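Local coordinates for protein annexin B22 (Schistosoma mansoni, PDB 4MDU) that binds acidic phospholipid membranes in a calcium-dependent manner, aggregates liposomes when calcium is present, and is involved in worm reproduction and host-parasite interaction, at residues F36-A42 against E73-S77; D177-A181 against R235-R239; S116-A120 against V153-K157. All coordinates share one frame; numbering follows the deposited sequence.

Interaction 1 of 3, residues F36-A42 against E73-S77; sequences FSASADA and EICQS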
ATOM      1  N   PHE B  36      37.058   3.866  21.871  1.00 64.41           N
ATOM      2  CA  PHE B  36      36.262   2.646  22.062  1.00 54.52           C
ATOM      3  C   PHE B  36      37.000   1.471  22.710  1.00 52.93           C
ATOM      4  O   PHE B  36      37.976   0.961  22.170  1.00 58.02           O
ATOM      5  CB  PHE B  36      35.628   2.183  20.742  1.00 47.89           C
ATOM      6  CG  PHE B  36      34.910   0.864  20.851  1.00 52.48           C
ATOM      7  CD1 PHE B  36      33.825   0.720  21.702  1.00 47.56           C
ATOM      8  CD2 PHE B  36      35.322  -0.235  20.104  1.00 50.82           C
ATOM      9  CE1 PHE B  36      33.164  -0.496  21.806  1.00 48.96           C
ATOM     10  CE2 PHE B  36      34.664  -1.446  20.201  1.00 47.91           C
ATOM     11  CZ  PHE B  36      33.582  -1.578  21.056  1.00 45.51           C
ATOM     12  N   SER B  37      36.507   1.043  23.866  1.00 53.79           N
ATOM     13  CA  SER B  37      37.024  -0.145  24.528  1.00 48.44           C
ATOM     14  C   SER B  37      35.934  -1.211  24.643  1.00 47.96           C
ATOM     15  O   SER B  37      35.047  -1.138  25.499  1.00 52.86           O
ATOM     16  CB  SER B  37      37.581   0.198  25.907  1.00 41.68           C
ATOM     17  OG  SER B  37      38.053  -0.961  26.564  1.00 41.89           O
ATOM     18  N   ALA B  38      36.003  -2.198  23.762  1.00 41.61           N
ATOM     19  CA  ALA B  38      35.071  -3.307  23.790  1.00 37.69           C
ATOM     20  C   ALA B  38      35.047  -3.935  25.175  1.00 34.75           C
ATOM     21  O   ALA B  38      33.985  -4.135  25.750  1.00 44.25           O
ATOM     22  CB  ALA B  38      35.450  -4.337  22.735  1.00 37.84           C
ATOM     23  N   SER B  39      36.215  -4.238  25.725  1.00 38.74           N
ATOM     24  CA  SER B  39      36.260  -4.895  27.027  1.00 44.48           C
ATOM     25  C   SER B  39      35.700  -4.012  28.127  1.00 53.46           C
ATOM     26  O   SER B  39      34.966  -4.492  28.990  1.00 58.08           O
ATOM     27  CB  SER B  39      37.677  -5.336  27.380  1.00 43.57           C
ATOM     28  OG  SER B  39      38.596  -4.302  27.109  1.00 51.91           O
ATOM     29  N   ALA B  40      36.038  -2.725  28.101  1.00 48.38           N
ATOM     30  CA  ALA B  40      35.539  -1.808  29.124  1.00 47.15           C
ATOM     31  C   ALA B  40      34.014  -1.736  29.094  1.00 49.44           C
ATOM     32  O   ALA B  40      33.360  -1.732  30.136  1.00 47.10           O
ATOM     33  CB  ALA B  40      36.140  -0.427  28.954  1.00 43.60           C
ATOM     34  N   ASP B  41      33.446  -1.683  27.895  1.00 53.73           N
ATOM     35  CA  ASP B  41      31.994  -1.675  27.762  1.00 48.58           C
ATOM     36  C   ASP B  41      31.398  -2.991  28.232  1.00 41.32           C
ATOM     37  O   ASP B  41      30.384  -3.011  28.935  1.00 37.15           O
ATOM     38  CB  ASP B  41      31.590  -1.383  26.320  1.00 44.12           C
ATOM     39  CG  ASP B  41      31.679   0.084  25.993  1.00 42.81           C
ATOM     40  OD1 ASP B  41      31.488   0.893  26.923  1.00 42.65           O
ATOM     41  OD2 ASP B  41      31.936   0.424  24.824  1.00 39.89           O
ATOM     42  N   ALA B  42      32.030  -4.088  27.820  1.00 36.25           N
ATOM     43  CA  ALA B  42      31.651  -5.420  28.285  1.00 43.03           C
ATOM     44  C   ALA B  42      31.577  -5.459  29.810  1.00 44.05           C
ATOM     45  O   ALA B  42      30.578  -5.901  30.376  1.00 45.85           O
ATOM     46  CB  ALA B  42      32.643  -6.478  27.765  1.00 40.71           C
ATOM     47  N   GLU B  73      31.563  -5.959  18.496  1.00 31.97           N
ATOM     48  CA  GLU B  73      32.833  -6.019  19.211  1.00 31.42           C
ATOM     49  C   GLU B  73      32.576  -6.262  20.682  1.00 35.76           C
ATOM     50  O   GLU B  73      33.335  -6.968  21.342  1.00 39.91           O
ATOM     51  CB  GLU B  73      33.615  -4.729  19.046  1.00 41.48           C
ATOM     52  CG  GLU B  73      34.290  -4.588  17.717  1.00 48.40           C
ATOM     53  CD  GLU B  73      35.786  -4.696  17.846  1.00 70.02           C
ATOM     54  OE1 GLU B  73      36.447  -3.642  17.988  1.00 76.04           O
ATOM     55  OE2 GLU B  73      36.300  -5.836  17.826  1.00 74.74           O
ATOM     56  N   ILE B  74      31.502  -5.676  21.205  1.00 36.33           N
ATOM     57  CA  ILE B  74      31.210  -5.824  22.626  1.00 37.76           C
ATOM     58  C   ILE B  74      30.727  -7.238  22.938  1.00 41.01           C
ATOM     59  O   ILE B  74      31.170  -7.846  23.911  1.00 39.93           O
ATOM     60  CB  ILE B  74      30.194  -4.784  23.134  1.00 41.09           C
ATOM     61  CG1 ILE B  74      30.776  -3.377  22.996  1.00 41.64           C
ATOM     62  CG2 ILE B  74      29.826  -5.069  24.592  1.00 30.55           C
ATOM     63  CD1 ILE B  74      29.810  -2.285  23.387  1.00 36.55           C
ATOM     64  N   CYS B  75      29.827  -7.755  22.105  1.00 37.13           N
ATOM     65  CA  CYS B  75      29.381  -9.143  22.213  1.00 42.77           C
ATOM     66  C   CYS B  75      30.575 -10.093  22.335  1.00 42.79           C
ATOM     67  O   CYS B  75      30.637 -10.918  23.248  1.00 39.71           O
ATOM     68  CB  CYS B  75      28.547  -9.543  20.993  1.00 40.98           C
ATOM     69  SG  CYS B  75      26.906  -8.816  20.938  1.00 42.98           S
ATOM     70  N   GLN B  76      31.515  -9.968  21.403  1.00 35.80           N
ATOM     71  CA  GLN B  76      32.681 -10.840  21.367  1.00 45.60           C
ATOM     72  C   GLN B  76      33.482 -10.724  22.660  1.00 52.89           C
ATOM     73  O   GLN B  76      33.776 -11.725  23.318  1.00 57.50           O
ATOM     74  CB  GLN B  76      33.565 -10.496  20.173  1.00 51.71           C
ATOM     75  CG  GLN B  76      34.827 -11.340  20.087  1.00 67.02           C
ATOM     76  CD  GLN B  76      35.830 -10.798  19.085  1.00 77.27           C
ATOM     77  OE1 GLN B  76      36.211  -9.626  19.142  1.00 81.09           O
ATOM     78  NE2 GLN B  76      36.260 -11.646  18.159  1.00 79.05           N
ATOM     79  N   SER B  77      33.823  -9.493  23.025  1.00 42.65           N
ATOM     80  CA  SER B  77      34.641  -9.256  24.195  1.00 46.02           C
ATOM     81  C   SER B  77      33.979  -9.849  25.431  1.00 52.77           C
ATOM     82  O   SER B  77      34.622 -10.528  26.226  1.00 60.68           O
ATOM     83  CB  SER B  77      34.881  -7.759  24.380  1.00 48.24           C
ATOM     84  OG  SER B  77      35.531  -7.509  25.613  1.00 49.19           O
TER
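Phe-36 reaches Glu-73 and Ile-74 with the rim of its ring. Its CG stands anti to the backbone N (chi1 174°), and this swings the ring to the start of 73-77. The edge does the touching. Phe-36 CE2 lies 3.6 Å from Glu-73 CB, and Phe-36 CZ is 3.9 Å from Ile-74 CG1, both partners close to the ring plane. The bend of Glu-73 at chi2 brings its OE1 to the ring edge, also 3.6 Å from Phe-36 CE2. Carboxylate and ring planes stand 46° apart.

Ile-74 is buried and makes apolar contacts with both of its branches. Its extended CG1 branch carries CD1 past Phe-36 to the methylene of Asp-41, where Ile-74 CD1 and Asp-41 CB are 3.5 Å apart. The other branch, CG2, faces the backbone and methyl of Ala-42. The carboxylate of Asp-41 is engaged elsewhere, in salt bridges to Arg-66 and Arg-44. Ile-74 also packs on Ile-62 of helix 56-63.

Farther along, small residues let the backbones close in. Ala-38 CB is 3.8 Å from Ser-77 CB. Ser-77 OG is 3.1 Å from Ser-39 CA. It lies near Ser-39 N as well, but the angle is poor for a hydrogen bond. At the start of helix 38-48, Ser-37 is the N-cap: its OG accepts from Ala-40 N at 3.1 Å.

Both segments belong to annexin repeat 1, on helices 38-48 and 68-82. The axes of 38-42 and 73-77 cross at -72° and approach to 8.1 Å. The contact has neither a hydrogen bond nor a salt bridge between the segments. It therefore rests on van der Waals fit: an aromatic edge and an isoleucine at one end, alanine and serine at the other.

Interaction 2 of 3, residues D177-A181 against R235-R239; sequences DYEYA and RRITR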
ATOM      1  N   ASP B 177       5.644  -6.351 -12.518  1.00 30.69           N
ATOM      2  CA  ASP B 177       6.722  -5.378 -12.586  1.00 36.18           C
ATOM      3  C   ASP B 177       7.345  -5.119 -11.218  1.00 36.11           C
ATOM      4  O   ASP B 177       8.560  -4.939 -11.103  1.00 35.64           O
ATOM      5  CB  ASP B 177       6.230  -4.075 -13.224  1.00 38.07           C
ATOM      6  CG  ASP B 177       5.657  -4.292 -14.623  1.00 40.20           C
ATOM      7  OD1 ASP B 177       6.266  -5.052 -15.398  1.00 38.69           O
ATOM      8  OD2 ASP B 177       4.599  -3.714 -14.951  1.00 43.30           O
ATOM      9  N   TYR B 178       6.520  -5.090 -10.177  1.00 33.36           N
ATOM     10  CA  TYR B 178       7.035  -4.821  -8.841  1.00 27.07           C
ATOM     11  C   TYR B 178       7.956  -5.951  -8.408  1.00 28.34           C
ATOM     12  O   TYR B 178       9.051  -5.712  -7.893  1.00 32.83           O
ATOM     13  CB  TYR B 178       5.892  -4.646  -7.835  1.00 33.17           C
ATOM     14  CG  TYR B 178       6.309  -4.800  -6.377  1.00 32.66           C
ATOM     15  CD1 TYR B 178       7.207  -3.911  -5.791  1.00 24.56           C
ATOM     16  CD2 TYR B 178       5.779  -5.821  -5.588  1.00 37.46           C
ATOM     17  CE1 TYR B 178       7.581  -4.048  -4.470  1.00 29.48           C
ATOM     18  CE2 TYR B 178       6.142  -5.966  -4.251  1.00 31.00           C
ATOM     19  CZ  TYR B 178       7.042  -5.076  -3.701  1.00 34.34           C
ATOM     20  OH  TYR B 178       7.410  -5.204  -2.383  1.00 34.08           O
ATOM     21  N   GLU B 179       7.513  -7.183  -8.635  1.00 30.19           N
ATOM     22  CA  GLU B 179       8.254  -8.362  -8.195  1.00 34.77           C
ATOM     23  C   GLU B 179       9.584  -8.472  -8.924  1.00 33.17           C
ATOM     24  O   GLU B 179      10.620  -8.800  -8.338  1.00 28.85           O
ATOM     25  CB  GLU B 179       7.427  -9.629  -8.413  1.00 30.72           C
ATOM     26  CG  GLU B 179       6.230  -9.766  -7.492  1.00 40.92           C
ATOM     27  CD  GLU B 179       5.072  -8.856  -7.878  1.00 50.70           C
ATOM     28  OE1 GLU B 179       5.166  -8.209  -8.942  1.00 49.28           O
ATOM     29  OE2 GLU B 179       4.068  -8.799  -7.123  1.00 49.77           O
ATOM     30  N   TYR B 180       9.546  -8.187 -10.216  1.00 33.70           N
ATOM     31  CA  TYR B 180      10.749  -8.247 -11.017  1.00 32.76           C
ATOM     32  C   TYR B 180      11.746  -7.206 -10.511  1.00 33.58           C
ATOM     33  O   TYR B 180      12.931  -7.517 -10.311  1.00 35.05           O
ATOM     34  CB  TYR B 180      10.417  -8.036 -12.495  1.00 36.64           C
ATOM     35  CG  TYR B 180      11.634  -8.068 -13.394  1.00 40.06           C
ATOM     36  CD1 TYR B 180      12.424  -6.934 -13.556  1.00 40.77           C
ATOM     37  CD2 TYR B 180      12.001  -9.228 -14.071  1.00 42.05           C
ATOM     38  CE1 TYR B 180      13.546  -6.948 -14.366  1.00 48.81           C
ATOM     39  CE2 TYR B 180      13.127  -9.252 -14.902  1.00 39.34           C
ATOM     40  CZ  TYR B 180      13.895  -8.105 -15.043  1.00 48.77           C
ATOM     41  OH  TYR B 180      15.017  -8.092 -15.851  1.00 48.89           O
ATOM     42  N   ALA B 181      11.271  -5.982 -10.275  1.00 28.77           N
ATOM     43  CA  ALA B 181      12.146  -4.919  -9.770  1.00 28.95           C
ATOM     44  C   ALA B 181      12.694  -5.283  -8.404  1.00 24.36           C
ATOM     45  O   ALA B 181      13.877  -5.077  -8.120  1.00 28.71           O
ATOM     46  CB  ALA B 181      11.413  -3.571  -9.710  1.00 24.37           C
ATOM     47  N   ARG B 235      11.121  -2.751 -18.998  1.00 47.19           N
ATOM     48  CA  ARG B 235      12.134  -3.015 -17.977  1.00 52.79           C
ATOM     49  C   ARG B 235      13.086  -1.843 -17.820  1.00 53.33           C
ATOM     50  O   ARG B 235      13.861  -1.796 -16.865  1.00 51.48           O
ATOM     51  CB  ARG B 235      12.971  -4.244 -18.351  1.00 59.71           C
ATOM     52  CG  ARG B 235      12.199  -5.542 -18.472  1.00 67.69           C
ATOM     53  CD  ARG B 235      11.442  -5.836 -17.193  1.00 66.45           C
ATOM     54  NE  ARG B 235      10.835  -7.164 -17.193  1.00 61.47           N
ATOM     55  CZ  ARG B 235       9.782  -7.489 -16.447  1.00 59.15           C
ATOM     56  NH1 ARG B 235       9.217  -6.575 -15.661  1.00 42.69           N
ATOM     57  NH2 ARG B 235       9.288  -8.717 -16.493  1.00 62.47           N
ATOM     58  N   ARG B 236      13.051  -0.913 -18.774  1.00 58.32           N
ATOM     59  CA  ARG B 236      14.049   0.156 -18.838  1.00 53.37           C
ATOM     60  C   ARG B 236      14.025   1.059 -17.608  1.00 45.78           C
ATOM     61  O   ARG B 236      15.077   1.470 -17.093  1.00 39.35           O
ATOM     62  CB  ARG B 236      13.889   0.980 -20.117  1.00 58.59           C
ATOM     63  CG  ARG B 236      14.638   0.414 -21.319  1.00 68.66           C
ATOM     64  CD  ARG B 236      14.377   1.235 -22.575  1.00 73.12           C
ATOM     65  NE  ARG B 236      12.952   1.289 -22.899  1.00 75.32           N
ATOM     66  CZ  ARG B 236      12.452   1.897 -23.971  1.00 77.82           C
ATOM     67  NH1 ARG B 236      13.259   2.507 -24.832  1.00 80.37           N
ATOM     68  NH2 ARG B 236      11.142   1.890 -24.184  1.00 73.69           N
ATOM     69  N   ILE B 237      12.826   1.362 -17.123  1.00 39.38           N
ATOM     70  CA  ILE B 237      12.716   2.173 -15.923  1.00 29.92           C
ATOM     71  C   ILE B 237      13.392   1.429 -14.782  1.00 31.10           C
ATOM     72  O   ILE B 237      14.163   2.010 -14.023  1.00 33.83           O
ATOM     73  CB  ILE B 237      11.252   2.487 -15.584  1.00 36.43           C
ATOM     74  CG1 ILE B 237      10.576   3.131 -16.795  1.00 45.61           C
ATOM     75  CG2 ILE B 237      11.162   3.395 -14.359  1.00 35.19           C
ATOM     76  CD1 ILE B 237       9.200   3.656 -16.525  1.00 48.85           C
ATOM     77  N   THR B 238      13.119   0.132 -14.675  1.00 28.15           N
ATOM     78  CA  THR B 238      13.646  -0.636 -13.556  1.00 33.76           C
ATOM     79  C   THR B 238      15.155  -0.629 -13.585  1.00 34.28           C
ATOM     80  O   THR B 238      15.808  -0.287 -12.603  1.00 37.52           O
ATOM     81  CB  THR B 238      13.165  -2.081 -13.587  1.00 31.06           C
ATOM     82  OG1 THR B 238      11.762  -2.116 -13.300  1.00 40.90           O
ATOM     83  CG2 THR B 238      13.937  -2.914 -12.555  1.00 25.36           C
ATOM     84  N   ARG B 239      15.698  -1.005 -14.733  1.00 35.85           N
ATOM     85  CA  ARG B 239      17.134  -1.071 -14.908  1.00 41.99           C
ATOM     86  C   ARG B 239      17.790   0.206 -14.432  1.00 37.37           C
ATOM     87  O   ARG B 239      18.719   0.159 -13.625  1.00 42.72           O
TER
HETATM   88  O   HOH W   1      10.407  -4.149 -13.320  1.00 31.77           O
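Tyr-180 has its CG anti to the backbone N (chi1 179°), and Arg-235 folds at chi2 (-56°) before running out straight through chi3. Together these torsions lay the guanidinium flat on the phenol ring. The two planes differ by only 3°. Arg-235 CZ stands 3.8 Å from the centroid of the Tyr-180 ring, over its face, which makes a cation-pi stack. The methylene before it joins in: Arg-235 CD sits 4.0 Å from the same Tyr-180 centroid as a CH-pi contact.

One end of the guanidinium also meets a carboxylate. Arg-235 NH1 and Asp-177 OD1 form a salt bridge at 3.3 Å. The two flat groups are turned nearly perpendicular, so this is not a paired, two-pronged bridge. The other oxygen, Asp-177 OD2, accepts from Gly-125 N of the second subunit, itself a calcium-binding position there. Asp-177 thus ties the contact to the dimer partner.

Beside the stack, Thr-238 turns its methyl to Ala-181, the residue after Tyr-180. Thr-238 CG2 is 3.9 Å from Ala-181 CB and lies near the edge of the Tyr-180 ring. Thr-238 OG1 is hydrogen-bonded to Tyr-276 OH. A water donates to Asp-177 O at 3.0 Å; its approach to Thr-238 OG1 is too short to be trusted.

Helix 177-187 belongs to annexin repeat 2 and helix 236-243 to repeat 3, so the contact is a junction between repeats of the annexin core. Helix 177-187 also carries Glu-179, a calcium-binding residue that does not touch 235-239, and Tyr-180 touches Glu-173, another calcium-binding residue.

Interaction 3 of 3, residues S116-A120 against V153-K157; sequences SLYYA and VLKDK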
ATOM      1  N   SER B 116      13.623  -9.674  10.033  1.00 22.11           N
ATOM      2  CA  SER B 116      12.461  -8.894   9.600  1.00 28.53           C
ATOM      3  C   SER B 116      11.992  -9.280   8.196  1.00 25.56           C
ATOM      4  O   SER B 116      10.793  -9.271   7.926  1.00 31.28           O
ATOM      5  CB  SER B 116      12.741  -7.384   9.645  1.00 26.14           C
ATOM      6  OG  SER B 116      12.967  -6.945  10.971  1.00 28.17           O
ATOM      7  N   LEU B 117      12.920  -9.593   7.293  1.00 30.85           N
ATOM      8  CA  LEU B 117      12.524 -10.000   5.940  1.00 25.37           C
ATOM      9  C   LEU B 117      11.784 -11.316   6.039  1.00 19.35           C
ATOM     10  O   LEU B 117      10.728 -11.511   5.436  1.00 22.99           O
ATOM     11  CB  LEU B 117      13.743 -10.138   5.003  1.00 23.17           C
ATOM     12  CG  LEU B 117      14.405  -8.818   4.597  1.00 20.91           C
ATOM     13  CD1 LEU B 117      15.738  -9.083   3.886  1.00 22.80           C
ATOM     14  CD2 LEU B 117      13.458  -7.989   3.720  1.00 13.19           C
ATOM     15  N   TYR B 118      12.351 -12.230   6.814  1.00 29.38           N
ATOM     16  CA  TYR B 118      11.728 -13.521   7.062  1.00 19.86           C
ATOM     17  C   TYR B 118      10.282 -13.357   7.535  1.00 33.74           C
ATOM     18  O   TYR B 118       9.366 -13.970   6.991  1.00 35.17           O
ATOM     19  CB  TYR B 118      12.533 -14.275   8.112  1.00 29.60           C
ATOM     20  CG  TYR B 118      11.889 -15.577   8.530  1.00 32.94           C
ATOM     21  CD1 TYR B 118      11.141 -15.662   9.685  1.00 37.22           C
ATOM     22  CD2 TYR B 118      12.020 -16.711   7.752  1.00 38.36           C
ATOM     23  CE1 TYR B 118      10.554 -16.844  10.062  1.00 44.23           C
ATOM     24  CE2 TYR B 118      11.439 -17.895   8.119  1.00 42.91           C
ATOM     25  CZ  TYR B 118      10.709 -17.959   9.274  1.00 48.37           C
ATOM     26  OH  TYR B 118      10.123 -19.148   9.634  1.00 56.66           O
ATOM     27  N   TYR B 119      10.062 -12.517   8.542  1.00 32.12           N
ATOM     28  CA  TYR B 119       8.702 -12.324   9.041  1.00 31.26           C
ATOM     29  C   TYR B 119       7.788 -11.630   8.021  1.00 31.71           C
ATOM     30  O   TYR B 119       6.597 -11.922   7.931  1.00 30.86           O
ATOM     31  CB  TYR B 119       8.709 -11.612  10.407  1.00 29.27           C
ATOM     32  CG  TYR B 119       9.207 -12.522  11.519  1.00 33.05           C
ATOM     33  CD1 TYR B 119       8.510 -13.684  11.841  1.00 35.27           C
ATOM     34  CD2 TYR B 119      10.376 -12.237  12.232  1.00 35.32           C
ATOM     35  CE1 TYR B 119       8.945 -14.536  12.841  1.00 37.78           C
ATOM     36  CE2 TYR B 119      10.828 -13.100  13.249  1.00 41.01           C
ATOM     37  CZ  TYR B 119      10.096 -14.251  13.539  1.00 43.77           C
ATOM     38  OH  TYR B 119      10.487 -15.135  14.524  1.00 48.52           O
ATOM     39  N   ALA B 120       8.356 -10.734   7.228  1.00 30.05           N
ATOM     40  CA  ALA B 120       7.567 -10.024   6.228  1.00 33.73           C
ATOM     41  C   ALA B 120       7.016 -10.980   5.170  1.00 38.57           C
ATOM     42  O   ALA B 120       6.018 -10.681   4.497  1.00 39.59           O
ATOM     43  CB  ALA B 120       8.397  -8.924   5.576  1.00 30.81           C
ATOM     44  N   VAL B 153      18.968 -17.584   9.243  1.00 46.05           N
ATOM     45  CA  VAL B 153      17.710 -17.457   9.965  1.00 39.03           C
ATOM     46  C   VAL B 153      16.866 -18.702   9.699  1.00 43.36           C
ATOM     47  O   VAL B 153      16.203 -19.218  10.599  1.00 35.66           O
ATOM     48  CB  VAL B 153      16.923 -16.200   9.547  1.00 33.78           C
ATOM     49  CG1 VAL B 153      15.467 -16.312   9.988  1.00 34.43           C
ATOM     50  CG2 VAL B 153      17.572 -14.933  10.116  1.00 30.88           C
ATOM     51  N   LEU B 154      16.904 -19.191   8.461  1.00 44.30           N
ATOM     52  CA  LEU B 154      16.149 -20.384   8.101  1.00 44.79           C
ATOM     53  C   LEU B 154      16.618 -21.601   8.894  1.00 52.50           C
ATOM     54  O   LEU B 154      15.818 -22.465   9.248  1.00 57.01           O
ATOM     55  CB  LEU B 154      16.228 -20.658   6.602  1.00 44.97           C
ATOM     56  CG  LEU B 154      15.536 -19.622   5.713  1.00 44.43           C
ATOM     57  CD1 LEU B 154      15.790 -19.922   4.250  1.00 45.78           C
ATOM     58  CD2 LEU B 154      14.052 -19.566   5.994  1.00 41.10           C
ATOM     59  N   LYS B 155      17.910 -21.674   9.183  1.00 48.20           N
ATOM     60  CA  LYS B 155      18.406 -22.798   9.966  1.00 47.45           C
ATOM     61  C   LYS B 155      17.901 -22.625  11.380  1.00 50.96           C
ATOM     62  O   LYS B 155      17.366 -23.553  11.981  1.00 57.06           O
ATOM     63  CB  LYS B 155      19.936 -22.852   9.963  1.00 53.50           C
ATOM     64  CG  LYS B 155      20.564 -22.898   8.577  1.00 57.91           C
ATOM     65  N   ASP B 156      18.065 -21.418  11.902  1.00 53.73           N
ATOM     66  CA  ASP B 156      17.639 -21.095  13.259  1.00 52.74           C
ATOM     67  C   ASP B 156      16.144 -21.324  13.505  1.00 57.64           C
ATOM     68  O   ASP B 156      15.728 -21.576  14.638  1.00 58.28           O
ATOM     69  CB  ASP B 156      18.003 -19.645  13.587  1.00 52.90           C
ATOM     70  CG  ASP B 156      19.494 -19.446  13.769  1.00 53.31           C
ATOM     71  OD1 ASP B 156      20.250 -20.403  13.509  1.00 47.10           O
ATOM     72  OD2 ASP B 156      19.907 -18.333  14.166  1.00 57.33           O
ATOM     73  N   LYS B 157      15.339 -21.225  12.453  1.00 59.57           N
ATOM     74  CA  LYS B 157      13.888 -21.324  12.596  1.00 58.73           C
ATOM     75  C   LYS B 157      13.344 -22.681  12.169  1.00 62.29           C
ATOM     76  O   LYS B 157      12.145 -22.819  11.931  1.00 62.72           O
ATOM     77  CB  LYS B 157      13.194 -20.213  11.802  1.00 55.37           C
ATOM     78  CG  LYS B 157      13.367 -18.830  12.395  1.00 51.45           C
ATOM     79  CD  LYS B 157      12.489 -18.660  13.627  1.00 58.12           C
ATOM     80  CE  LYS B 157      12.723 -17.322  14.306  1.00 63.80           C
ATOM     81  NZ  LYS B 157      14.106 -17.183  14.847  1.00 63.88           N
TER
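Tyr-118 meets Val-153, Leu-154 and Lys-157 in turn as its side chain runs outward. At the root, Tyr-118 CB is 4.0 Å from Val-153 CG1. Tyr-118 CG comes next, 3.9 Å from the same methyl, which sits over one ring face. With chi1 at 175°, Tyr-118 points away from its own N and aims the ring at helix 140-156. Along one side, CD2 and CE2 follow Leu-154; Tyr-118 CE2 is 3.8 Å from Leu-154 CD2. The other side starts at CD1, which lies over the face of the Tyr-119 ring.

Both helices, 109-122 and 140-156, lie in annexin repeat 2. Helix 109-122 leads directly into the loop of this repeat whose calcium-binding positions include Met-121, Gly-123 and Gly-125.

Beyond CD1, Tyr-118 CE1 is 4.2 Å from Lys-157 CG, and CZ is equally near that atom. At the tip, Tyr-118 OH reaches Lys-157 CB at 3.9 Å. Lys-157 bends at chi2 and again at chi4, and approaches its second tyrosine at about a right angle. There Lys-157 CE makes a tight carbon-to-oxygen contact of 3.1 Å with Tyr-119 OH, while NZ lies farther off and is not hydrogen-bonded to this hydroxyl.

In the fold
The three contacts follow one another along the chain in the order 1, 3, 2. Interaction 1 lies in repeat 1, interaction 3 in repeat 2, and interaction 2 joins repeats 2 and 3. Interactions 1 and 2 are on opposite sides of the chain's centre, their own centres about 44 Å apart. Interactions 2 and 3 come closest, about 9 Å between nearest atoms, without touching. Both neighbour the third calcium site: the side chain of Tyr-180 is about 4 Å from that of Glu-173, and the side chain of Tyr-118 about 6 Å from that of Met-121. Interaction 1 is nearer the first site, with Ile-74 about 9 Å from Met-49 between side chains.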